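Putative aldehyde dehydrogenase (Burkholderia cenocepacia, PDB 4YWE) probably oxidises an aldehyde or oxo group with NAD or NADP as acceptor, as other aldehyde dehydrogenases do, and binds calcium and magnesium ions. Local coordinates at residues Leu114-Tyr117 against Phe118-Ala122; Gln162-Gly165 against Arg166-Ala170; Gln337-Val340 against Trp341-Ser345; Asp425-Arg428 against Gln429-Ala433. All blocks are in the same frame, centred on the assembly; numbering follows the deposited sequence.

All four contacts are local, each made by side chains three or four residues apart on one helix. Contacts 1 and 2 are the buried pair: their centres lie about 9 Å apart, helix 104-124 packs on helix 160-174, and Tyr117 CE1 comes within 3.5 Å of Arg166 CB. Contacts 3 and 4 are partly buried, their centres about 22 and 28 Å from the centre of the chain, and do not touch the others. Chemistry follows place. A CH-pi contact and apolar packing dominate contact 2, whereas contact 1 adds a salt bridge beside a neighbouring subunit. Contact 3 spreads glutamine over tryptophan near the surface, and contact 4 caps a helix with aspartate among subunits.

Contact 1. Residues Leu114-Tyr117 against Phe118-Ala122; sequences LARY and FEFYA
Helix 104-124, a mostly buried helix of the aldehyde dehydrogenase fold with one flank at a subunit interface, carries on that flank an i to i+3 salt bridge between Arg116 and Glu119 and on another an apolar pair, Leu114 and Phe118. Arg116 NH1 donates to Glu119 OE1 at 2.8 Å with an N-H...O angle of 141°. The two flat groups stand almost perpendicular, 88° apart; the nitrogen meets the oxygen from above the carboxylate plane, and this is the one hydrogen bond between the two groups. Arg116 reaches it because its chain bends at chi2 (52°) while Glu119 stays extended. The other nitrogen, Arg116 NH2, lies at the edge of the Phe120 ring, 3.8 Å from Phe120 CD1, and forms salt bridges with Glu453 and with Asp126 of a second subunit. Glu119 OE2 likewise pairs with Arg76 of that subunit.

On the inner flank, Tyr121 OH bonds to the carbonyl of Gly469. The backbone bond Phe120 N to Arg116 O is 2.8 Å long, while Phe118 N to Leu114 O is weak. Leu114 and Phe118 point the same way, with Leu114 CD1 resting 3.5 Å from Phe118 CE2.

Contact 2. Residues Gln162-Gly165 against Arg166-Ala170; sequences QIFG and RSVGA
Within the beta-alpha-beta unit formed by strand 139-155, helix 160-174 and strand 177-182, Phe164 and Val168 meet on the crossover helix, one turn apart. This is the tight part of the contact. Val168 CG2 sits over one face of the Phe164 ring, 3.7 Å from its centroid and 19° off the ring normal, which meets the geometry of a CH-pi contact. The methyl is displaced toward the rim, and its nearest ring atom is Phe164 CE2 at 3.5 Å. Phe164 places its ring there by holding CG opposite the backbone N (chi1 -178°), while Val168 turns CG2 back toward the preceding turn. Strands 177-182 and 207-209 supply further apolar neighbours, among them Val180 and Leu207.

The looser part is where the side chains of Ile163 and Arg166 run side by side. Ile163 CG1 lies over the centre of one guanidinium face, 4.1 Å from Arg166 CZ, and the closest approach of the two side chains is Ile163 CG2 to Arg166 NE at 3.9 Å, plain van der Waals packing. This side is buried as well, so its looseness is one of spacing and does not reflect exposure to solvent. Arg166 NH2 bonds to Thr233, NE has a long, weak ion pair with Glu467, and the side chain is about 4 Å from that of Glu256, the predicted active-site residue. Ser167 OG turns to His153 and Ser231, tying the helix to the sheet. Against the backbone the packing is closer: with its CG between the backbone N and the carbonyl carbon (chi1 75°), Arg166 brings CG to 3.3 Å from Ile163 O.

Contact 3. Residues Gln337-Val340 against Trp341-Ser345; sequences QQRV and WDFLS
Gln337 lays its extended side chain across the indole of Trp341, one helical turn on. Gln337 CG is 4.0 Å from the centroid of the six-membered ring and 26° off its normal, a CH-pi contact over the face. Further out the amide is tilted 31° from the ring plane, with Gln337 NE2 3.3 Å from Trp341 CZ2; that nitrogen bonds to the carbonyl of Tyr370, which fixes the amide. The same indole has the backbone oxygen Gln337 O over its five-membered part, 3.3 Å from Trp341 CG, while that oxygen also accepts from Trp341 N at 3.1 Å. Trp341 turns its CG beside the backbone N (chi1 -76°), directing the ring back along the helix.

Helix 334-349 is the crossover of a beta-alpha-beta unit between strands 318-319 and 354-360, and its faces differ. On the side facing strand 394-400, buried Val340 and partly exposed Leu344 lie alongside each other, Val340 CG1 to Leu344 CD1 4.1 Å, and both pack on Val394. Toward another side, the Phe343 ring meets the Arg339 guanidinium edge-on and steeply inclined, its CE2 over one face at 4.0 Å from Arg339 CZ. The Phe343 ring also forms a cation-pi interaction with Arg384.

Contact 4. Residues Asp425-Arg428 against Gln429-Ala433; sequences DGAR and QMRLA
Asp425 and Gln429 meet at the start of helix 426-435: Gln429 N donates to Asp425 O at 3.1 Å, and Gln429 CG lies equally close to that oxygen. Asp425 occupies the N-cap position. Its OD1 accepts from Arg428 N at 2.7 Å through the anti lone pair, with an N-H...O angle of 157°, a nearly straight capping bond. A water makes a weak bond to the same carboxylate oxygen.

Gly426 follows, its CA 3.7 Å from Gln429 OE1, so the amide lies against the glycine CA; the Gly426 backbone also bonds to a third subunit. Gln429 NE2 bonds to Thr423 O, which holds the amide there. Next, Ala427 O accepts from the backbone of the arginine one turn later, Arg431 N at 3.0 Å. Arg431 is modelled in two conformers, so the place of its guanidinium is doubtful; in one of them the chain bends at chi3 (57°) and folds back over the first turn, with Arg428 CA under one face. Arg428 ends the segment. Its aliphatic stem runs alongside Leu432, Arg428 CG to Leu432 CD1 3.7 Å. Glu403 OE2 accepts a salt bridge from Arg428 NE and, in that same conformer, from Arg431 NH2, so the two arginines would converge on one carboxylate oxygen.

The helix is the crossover between parallel strands 418-422 and 440-443. Ala427 packs on His486 of a second subunit, Gln429 and Met430 on Ile443 of strand 440-443, and Leu432 rests on Val407 of helix 403-410.

Contact 1. Residues Leu114-Tyr117 against Phe118-Ala122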
loop_
_atom_site.group_PDB
_atom_site.type_symbol
_atom_site.label_atom_id
_atom_site.label_comp_id
_atom_site.label_asym_id
_atom_site.label_seq_id
_atom_site.Cartn_x
_atom_site.Cartn_y
_atom_site.Cartn_z
ATOM N N LEU A 114 -16.220 15.002 -15.921
ATOM C CA LEU A 114 -16.320 13.742 -16.648
ATOM C C LEU A 114 -14.997 13.395 -17.323
ATOM O O LEU A 114 -14.550 12.249 -17.282
ATOM C CB LEU A 114 -17.437 13.814 -17.692
ATOM C CG LEU A 114 -17.571 12.605 -18.619
ATOM C CD1 LEU A 114 -17.853 11.349 -17.817
ATOM C CD2 LEU A 114 -18.661 12.838 -19.650
ATOM N N ALA A 115 -14.378 14.396 -17.940
ATOM C CA ALA A 115 -13.090 14.211 -18.594
ATOM C C ALA A 115 -11.994 13.931 -17.569
ATOM O O ALA A 115 -11.050 13.189 -17.842
ATOM C CB ALA A 115 -12.738 15.435 -19.426
ATOM N N ARG A 116 -12.127 14.526 -16.388
ATOM C CA ARG A 116 -11.140 14.356 -15.331
ATOM C C ARG A 116 -11.210 12.943 -14.757
ATOM O O ARG A 116 -10.180 12.341 -14.446
ATOM C CB ARG A 116 -11.347 15.402 -14.229
ATOM C CG ARG A 116 -10.410 15.261 -13.036
ATOM C CD ARG A 116 -8.947 15.179 -13.461
ATOM N NE ARG A 116 -8.066 14.951 -12.318
ATOM C CZ ARG A 116 -6.854 14.410 -12.400
ATOM N NH1 ARG A 116 -6.371 14.027 -13.573
ATOM N NH2 ARG A 116 -6.127 14.244 -11.303
ATOM N N TYR A 117 -12.424 12.415 -14.626
ATOM C CA TYR A 117 -12.611 11.037 -14.180
ATOM C C TYR A 117 -11.882 10.057 -15.093
ATOM O O TYR A 117 -11.143 9.187 -14.626
ATOM C CB TYR A 117 -14.097 10.680 -14.122
ATOM C CG TYR A 117 -14.779 11.088 -12.838
ATOM C CD1 TYR A 117 -14.333 10.613 -11.612
ATOM C CD2 TYR A 117 -15.881 11.933 -12.851
ATOM C CE1 TYR A 117 -14.953 10.980 -10.435
ATOM C CE2 TYR A 117 -16.513 12.302 -11.678
ATOM C CZ TYR A 117 -16.044 11.822 -10.475
ATOM O OH TYR A 117 -16.667 12.188 -9.305
ATOM N N PHE A 118 -12.091 10.208 -16.398
ATOM C CA PHE A 118 -11.484 9.316 -17.376
ATOM C C PHE A 118 -9.969 9.496 -17.423
ATOM O O PHE A 118 -9.231 8.525 -17.576
ATOM C CB PHE A 118 -12.096 9.547 -18.760
ATOM C CG PHE A 118 -13.518 9.071 -18.876
ATOM C CD1 PHE A 118 -13.935 7.930 -18.213
ATOM C CD2 PHE A 118 -14.437 9.770 -19.639
ATOM C CE1 PHE A 118 -15.242 7.488 -18.313
ATOM C CE2 PHE A 118 -15.747 9.333 -19.744
ATOM C CZ PHE A 118 -16.149 8.192 -19.078
ATOM N N GLU A 119 -9.512 10.735 -17.277
ATOM C CA GLU A 119 -8.081 11.028 -17.253
ATOM C C GLU A 119 -7.402 10.382 -16.048
ATOM O O GLU A 119 -6.338 9.771 -16.173
ATOM C CB GLU A 119 -7.842 12.538 -17.231
ATOM C CG GLU A 119 -6.374 12.929 -17.190
ATOM C CD GLU A 119 -6.171 14.420 -17.003
ATOM O OE1 GLU A 119 -6.856 15.014 -16.142
ATOM O OE2 GLU A 119 -5.328 14.999 -17.719
ATOM N N PHE A 120 -8.026 10.527 -14.884
ATOM C CA PHE A 120 -7.478 10.002 -13.639
ATOM C C PHE A 120 -7.385 8.482 -13.676
ATOM O O PHE A 120 -6.338 7.908 -13.379
ATOM C CB PHE A 120 -8.333 10.453 -12.450
ATOM C CG PHE A 120 -7.847 9.943 -11.119
ATOM C CD1 PHE A 120 -6.810 10.579 -10.455
ATOM C CD2 PHE A 120 -8.437 8.840 -10.527
ATOM C CE1 PHE A 120 -6.366 10.117 -9.229
ATOM C CE2 PHE A 120 -7.998 8.372 -9.302
ATOM C CZ PHE A 120 -6.961 9.010 -8.653
ATOM N N TYR A 121 -8.482 7.834 -14.055
ATOM C CA TYR A 121 -8.544 6.377 -14.041
ATOM C C TYR A 121 -7.707 5.759 -15.158
ATOM O O TYR A 121 -7.292 4.605 -15.062
ATOM C CB TYR A 121 -9.998 5.911 -14.133
ATOM C CG TYR A 121 -10.729 6.032 -12.815
ATOM C CD1 TYR A 121 -10.152 5.567 -11.641
ATOM C CD2 TYR A 121 -11.977 6.634 -12.738
ATOM C CE1 TYR A 121 -10.804 5.676 -10.430
ATOM C CE2 TYR A 121 -12.639 6.752 -11.527
ATOM C CZ TYR A 121 -12.046 6.271 -10.378
ATOM O OH TYR A 121 -12.693 6.383 -9.170
ATOM N N ALA A 122 -7.455 6.532 -16.208
ATOM C CA ALA A 122 -6.595 6.084 -17.296
ATOM C C ALA A 122 -5.195 5.792 -16.777
ATOM O O ALA A 122 -4.551 4.833 -17.201
ATOM C CB ALA A 122 -6.543 7.125 -18.402
#

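Contact 2. Residues Gln162-Gly165 against Arg166-Ala170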
loop_
_atom_site.group_PDB
_atom_site.type_symbol
_atom_site.label_atom_id
_atom_site.label_comp_id
_atom_site.label_asym_id
_atom_site.label_seq_id
_atom_site.Cartn_x
_atom_site.Cartn_y
_atom_site.Cartn_z
ATOM N N GLN A 162 -21.280 13.179 -14.480
ATOM C CA GLN A 162 -20.333 13.059 -13.374
ATOM C C GLN A 162 -20.383 11.682 -12.723
ATOM O O GLN A 162 -19.347 11.076 -12.451
ATOM C CB GLN A 162 -20.594 14.136 -12.321
ATOM C CG GLN A 162 -20.153 15.529 -12.727
ATOM C CD GLN A 162 -19.423 16.244 -11.606
ATOM O OE1 GLN A 162 -18.584 15.653 -10.925
ATOM N NE2 GLN A 162 -19.744 17.515 -11.403
ATOM N N ILE A 163 -21.593 11.192 -12.482
ATOM C CA ILE A 163 -21.778 9.909 -11.821
ATOM C C ILE A 163 -21.460 8.765 -12.784
ATOM O O ILE A 163 -20.932 7.729 -12.374
ATOM C CB ILE A 163 -23.200 9.806 -11.246
ATOM C CG1 ILE A 163 -23.396 10.905 -10.198
ATOM C CG2 ILE A 163 -23.441 8.437 -10.627
ATOM C CD1 ILE A 163 -24.822 11.118 -9.780
ATOM N N PHE A 164 -21.764 8.961 -14.064
ATOM C CA PHE A 164 -21.350 8.016 -15.098
ATOM C C PHE A 164 -19.831 7.901 -15.098
ATOM O O PHE A 164 -19.280 6.806 -15.165
ATOM C CB PHE A 164 -21.851 8.460 -16.475
ATOM C CG PHE A 164 -21.499 7.515 -17.593
ATOM C CD1 PHE A 164 -20.316 7.660 -18.299
ATOM C CD2 PHE A 164 -22.364 6.495 -17.950
ATOM C CE1 PHE A 164 -19.996 6.795 -19.331
ATOM C CE2 PHE A 164 -22.051 5.628 -18.982
ATOM C CZ PHE A 164 -20.865 5.779 -19.673
ATOM N N GLY A 165 -19.163 9.046 -15.006
ATOM C CA GLY A 165 -17.713 9.095 -15.029
ATOM C C GLY A 165 -17.034 8.390 -13.872
ATOM O O GLY A 165 -16.029 7.708 -14.060
ATOM N N ARG A 166 -17.578 8.552 -12.669
ATOM C CA ARG A 166 -16.975 7.939 -11.492
ATOM C C ARG A 166 -17.267 6.441 -11.447
ATOM O O ARG A 166 -16.434 5.654 -11.000
ATOM C CB ARG A 166 -17.467 8.621 -10.206
ATOM C CG ARG A 166 -18.885 8.268 -9.785
ATOM C CD ARG A 166 -19.257 8.927 -8.463
ATOM N NE ARG A 166 -20.585 8.516 -8.017
ATOM C CZ ARG A 166 -21.303 9.166 -7.108
ATOM N NH1 ARG A 166 -20.827 10.267 -6.545
ATOM N NH2 ARG A 166 -22.502 8.716 -6.765
ATOM N N SER A 167 -18.444 6.049 -11.927
ATOM C CA SER A 167 -18.881 4.659 -11.834
ATOM C C SER A 167 -18.336 3.821 -12.984
ATOM O O SER A 167 -17.638 2.832 -12.765
ATOM C CB SER A 167 -20.408 4.580 -11.808
ATOM O OG SER A 167 -20.846 3.265 -11.515
ATOM N N VAL A 168 -18.660 4.225 -14.208
ATOM C CA VAL A 168 -18.243 3.487 -15.395
ATOM C C VAL A 168 -16.741 3.647 -15.624
ATOM O O VAL A 168 -16.067 2.711 -16.049
ATOM C CB VAL A 168 -19.047 3.940 -16.630
ATOM C CG1 VAL A 168 -18.615 3.169 -17.869
ATOM C CG2 VAL A 168 -20.535 3.756 -16.381
ATOM N N GLY A 169 -16.220 4.834 -15.329
ATOM C CA GLY A 169 -14.801 5.099 -15.487
ATOM C C GLY A 169 -13.922 4.203 -14.636
ATOM O O GLY A 169 -12.879 3.729 -15.088
ATOM N N ALA A 170 -14.345 3.968 -13.398
ATOM C CA ALA A 170 -13.606 3.098 -12.491
ATOM C C ALA A 170 -13.794 1.632 -12.869
ATOM O O ALA A 170 -12.853 0.840 -12.805
ATOM C CB ALA A 170 -14.042 3.336 -11.052
#

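Contact 3. Residues Gln337-Val340 against Trp341-Ser345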
loop_
_atom_site.group_PDB
_atom_site.type_symbol
_atom_site.label_atom_id
_atom_site.label_comp_id
_atom_site.label_asym_id
_atom_site.label_seq_id
_atom_site.Cartn_x
_atom_site.Cartn_y
_atom_site.Cartn_z
ATOM N N GLN A 337 -40.702 19.136 -7.685
ATOM C CA GLN A 337 -41.087 20.499 -7.335
ATOM C C GLN A 337 -42.156 20.496 -6.246
ATOM O O GLN A 337 -42.120 21.311 -5.324
ATOM C CB GLN A 337 -41.596 21.251 -8.566
ATOM C CG GLN A 337 -41.878 22.725 -8.314
ATOM C CD GLN A 337 -42.523 23.411 -9.504
ATOM O OE1 GLN A 337 -43.244 22.784 -10.280
ATOM N NE2 GLN A 337 -42.266 24.705 -9.653
ATOM N N GLN A 338 -43.107 19.574 -6.366
ATOM C CA GLN A 338 -44.181 19.437 -5.390
ATOM C C GLN A 338 -43.634 18.946 -4.053
ATOM O O GLN A 338 -44.120 19.334 -2.991
ATOM C CB GLN A 338 -45.258 18.480 -5.907
ATOM C CG GLN A 338 -46.451 18.315 -4.979
ATOM C CD GLN A 338 -47.270 19.585 -4.845
ATOM O OE1 GLN A 338 -47.533 20.052 -3.737
ATOM N NE2 GLN A 338 -47.681 20.147 -5.975
ATOM N N ARG A 339 -42.618 18.092 -4.113
ATOM C CA ARG A 339 -41.995 17.553 -2.910
ATOM C C ARG A 339 -41.328 18.657 -2.095
ATOM O O ARG A 339 -41.412 18.671 -0.867
ATOM C CB ARG A 339 -40.975 16.472 -3.271
ATOM C CG ARG A 339 -40.201 15.931 -2.082
ATOM C CD ARG A 339 -39.245 14.826 -2.494
ATOM N NE ARG A 339 -38.462 14.339 -1.362
ATOM C CZ ARG A 339 -38.886 13.416 -0.504
ATOM N NH1 ARG A 339 -40.088 12.876 -0.649
ATOM N NH2 ARG A 339 -38.107 13.033 0.499
ATOM N N VAL A 340 -40.668 19.582 -2.785
ATOM C CA VAL A 340 -40.033 20.720 -2.132
ATOM C C VAL A 340 -41.101 21.635 -1.539
ATOM O O VAL A 340 -40.940 22.158 -0.435
ATOM C CB VAL A 340 -39.125 21.492 -3.112
ATOM C CG1 VAL A 340 -38.547 22.733 -2.443
ATOM C CG2 VAL A 340 -38.012 20.592 -3.624
ATOM N N TRP A 341 -42.194 21.816 -2.275
ATOM C CA TRP A 341 -43.315 22.626 -1.808
ATOM C C TRP A 341 -43.889 22.089 -0.501
ATOM O O TRP A 341 -44.262 22.859 0.384
ATOM C CB TRP A 341 -44.417 22.683 -2.870
ATOM C CG TRP A 341 -44.110 23.585 -4.022
ATOM C CD1 TRP A 341 -43.121 24.523 -4.092
ATOM C CD2 TRP A 341 -44.800 23.637 -5.277
ATOM N NE1 TRP A 341 -43.153 25.155 -5.312
ATOM C CE2 TRP A 341 -44.174 24.629 -6.058
ATOM C CE3 TRP A 341 -45.886 22.939 -5.816
ATOM C CZ2 TRP A 341 -44.599 24.942 -7.347
ATOM C CZ3 TRP A 341 -46.305 23.251 -7.097
ATOM C CH2 TRP A 341 -45.663 24.243 -7.848
ATOM N N ASP A 342 -43.960 20.767 -0.389
ATOM C CA ASP A 342 -44.525 20.130 0.795
ATOM C C ASP A 342 -43.638 20.347 2.018
ATOM O O ASP A 342 -44.137 20.531 3.128
ATOM C CB ASP A 342 -44.736 18.635 0.552
ATOM C CG ASP A 342 -45.773 18.363 -0.521
ATOM O OD1 ASP A 342 -46.515 19.301 -0.882
ATOM O OD2 ASP A 342 -45.850 17.213 -1.000
ATOM N N PHE A 343 -42.325 20.322 1.809
ATOM C CA PHE A 343 -41.379 20.616 2.880
ATOM C C PHE A 343 -41.547 22.047 3.379
ATOM O O PHE A 343 -41.649 22.289 4.581
ATOM C CB PHE A 343 -39.939 20.401 2.410
ATOM C CG PHE A 343 -39.446 18.996 2.582
ATOM C CD1 PHE A 343 -38.960 18.566 3.805
ATOM C CD2 PHE A 343 -39.453 18.108 1.519
ATOM C CE1 PHE A 343 -38.497 17.273 3.968
ATOM C CE2 PHE A 343 -38.991 16.814 1.676
ATOM C CZ PHE A 343 -38.511 16.398 2.901
ATOM N N LEU A 344 -41.580 22.991 2.442
ATOM C CA LEU A 344 -41.671 24.408 2.775
ATOM C C LEU A 344 -43.011 24.765 3.413
ATOM O O LEU A 344 -43.070 25.602 4.315
ATOM C CB LEU A 344 -41.441 25.262 1.526
ATOM C CG LEU A 344 -40.060 25.132 0.878
ATOM C CD1 LEU A 344 -39.954 26.007 -0.361
ATOM C CD2 LEU A 344 -38.966 25.479 1.878
ATOM N N SER A 345 -44.082 24.129 2.947
ATOM C CA SER A 345 -45.415 24.399 3.478
ATOM C C SER A 345 -45.570 23.838 4.889
ATOM O O SER A 345 -46.189 24.466 5.748
ATOM C CB SER A 345 -46.492 23.814 2.560
ATOM O OG SER A 345 -46.406 22.401 2.500
#

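Contact 4. Residues Asp425-Arg428 against Gln429-Ala433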
loop_
_atom_site.group_PDB
_atom_site.type_symbol
_atom_site.label_atom_id
_atom_site.label_comp_id
_atom_site.label_asym_id
_atom_site.label_seq_id
_atom_site.Cartn_x
_atom_site.Cartn_y
_atom_site.Cartn_z
ATOM N N ASP A 425 -9.351 27.253 14.576
ATOM C CA ASP A 425 -8.647 26.414 15.541
ATOM C C ASP A 425 -8.268 25.068 14.932
ATOM O O ASP A 425 -9.135 24.258 14.604
ATOM C CB ASP A 425 -9.502 26.199 16.790
ATOM C CG ASP A 425 -8.716 25.589 17.933
ATOM O OD1 ASP A 425 -8.526 24.354 17.935
ATOM O OD2 ASP A 425 -8.286 26.343 18.829
ATOM N N GLY A 426 -6.967 24.834 14.791
ATOM C CA GLY A 426 -6.468 23.610 14.188
ATOM C C GLY A 426 -6.792 22.343 14.949
ATOM O O GLY A 426 -7.171 21.332 14.353
ATOM N N ALA A 427 -6.636 22.392 16.268
ATOM C CA ALA A 427 -6.932 21.245 17.113
ATOM C C ALA A 427 -8.402 20.872 16.983
ATOM O O ALA A 427 -8.745 19.698 16.857
ATOM C CB ALA A 427 -6.581 21.539 18.562
ATOM N N ARG A 428 -9.258 21.888 16.996
ATOM C CA ARG A 428 -10.698 21.700 16.863
ATOM C C ARG A 428 -11.063 21.060 15.526
ATOM O O ARG A 428 -11.948 20.207 15.462
ATOM C CB ARG A 428 -11.420 23.040 17.023
ATOM C CG ARG A 428 -12.913 22.986 16.758
ATOM C CD ARG A 428 -13.520 24.372 16.843
ATOM N NE ARG A 428 -13.543 24.870 18.214
ATOM C CZ ARG A 428 -13.641 26.154 18.539
ATOM N NH1 ARG A 428 -13.711 27.076 17.589
ATOM N NH2 ARG A 428 -13.659 26.515 19.815
ATOM N N GLN A 429 -10.374 21.473 14.466
ATOM C CA GLN A 429 -10.614 20.938 13.128
ATOM C C GLN A 429 -10.472 19.420 13.085
ATOM O O GLN A 429 -11.389 18.712 12.667
ATOM C CB GLN A 429 -9.653 21.571 12.118
ATOM C CG GLN A 429 -9.903 23.044 11.849
ATOM C CD GLN A 429 -8.725 23.721 11.174
ATOM O OE1 GLN A 429 -7.744 23.071 10.810
ATOM N NE2 GLN A 429 -8.816 25.035 11.005
ATOM N N MET A 430 -9.318 18.927 13.522
ATOM C CA MET A 430 -9.030 17.499 13.475
ATOM C C MET A 430 -9.854 16.719 14.492
ATOM O O MET A 430 -10.271 15.591 14.229
ATOM C CB MET A 430 -7.539 17.250 13.708
ATOM C CG MET A 430 -6.645 17.881 12.655
ATOM S SD MET A 430 -7.171 17.460 10.983
ATOM C CE MET A 430 -6.997 15.676 11.008
ATOM N N ARG A 431 -10.085 17.327 15.652
ATOM C CA ARG A 431 -10.853 16.694 16.716
ATOM C C ARG A 431 -12.284 16.411 16.262
ATOM O O ARG A 431 -12.831 15.342 16.526
ATOM C CB ARG A 431 -10.850 17.577 17.967
ATOM C CG ARG A 431 -11.446 16.929 19.203
ATOM C CD ARG A 431 -11.100 17.714 20.464
ATOM N NE ARG A 431 -11.539 19.106 20.397
ATOM C CZ ARG A 431 -10.717 20.151 20.359
ATOM N NH1 ARG A 431 -9.404 19.968 20.388
ATOM N NH2 ARG A 431 -11.209 21.382 20.299
ATOM N N LEU A 432 -12.884 17.377 15.575
ATOM C CA LEU A 432 -14.245 17.228 15.071
ATOM C C LEU A 432 -14.301 16.238 13.916
ATOM O O LEU A 432 -15.213 15.416 13.838
ATOM C CB LEU A 432 -14.803 18.576 14.620
ATOM C CG LEU A 432 -15.102 19.611 15.700
ATOM C CD1 LEU A 432 -15.491 20.911 15.045
ATOM C CD2 LEU A 432 -16.201 19.124 16.626
ATOM N N ALA A 433 -13.319 16.329 13.023
ATOM C CA ALA A 433 -13.249 15.463 11.848
ATOM C C ALA A 433 -13.241 13.986 12.231
ATOM O O ALA A 433 -13.768 13.144 11.504
ATOM C CB ALA A 433 -12.017 15.800 11.023
HETATM O O HOH W 1 -9.625 24.154 20.754
#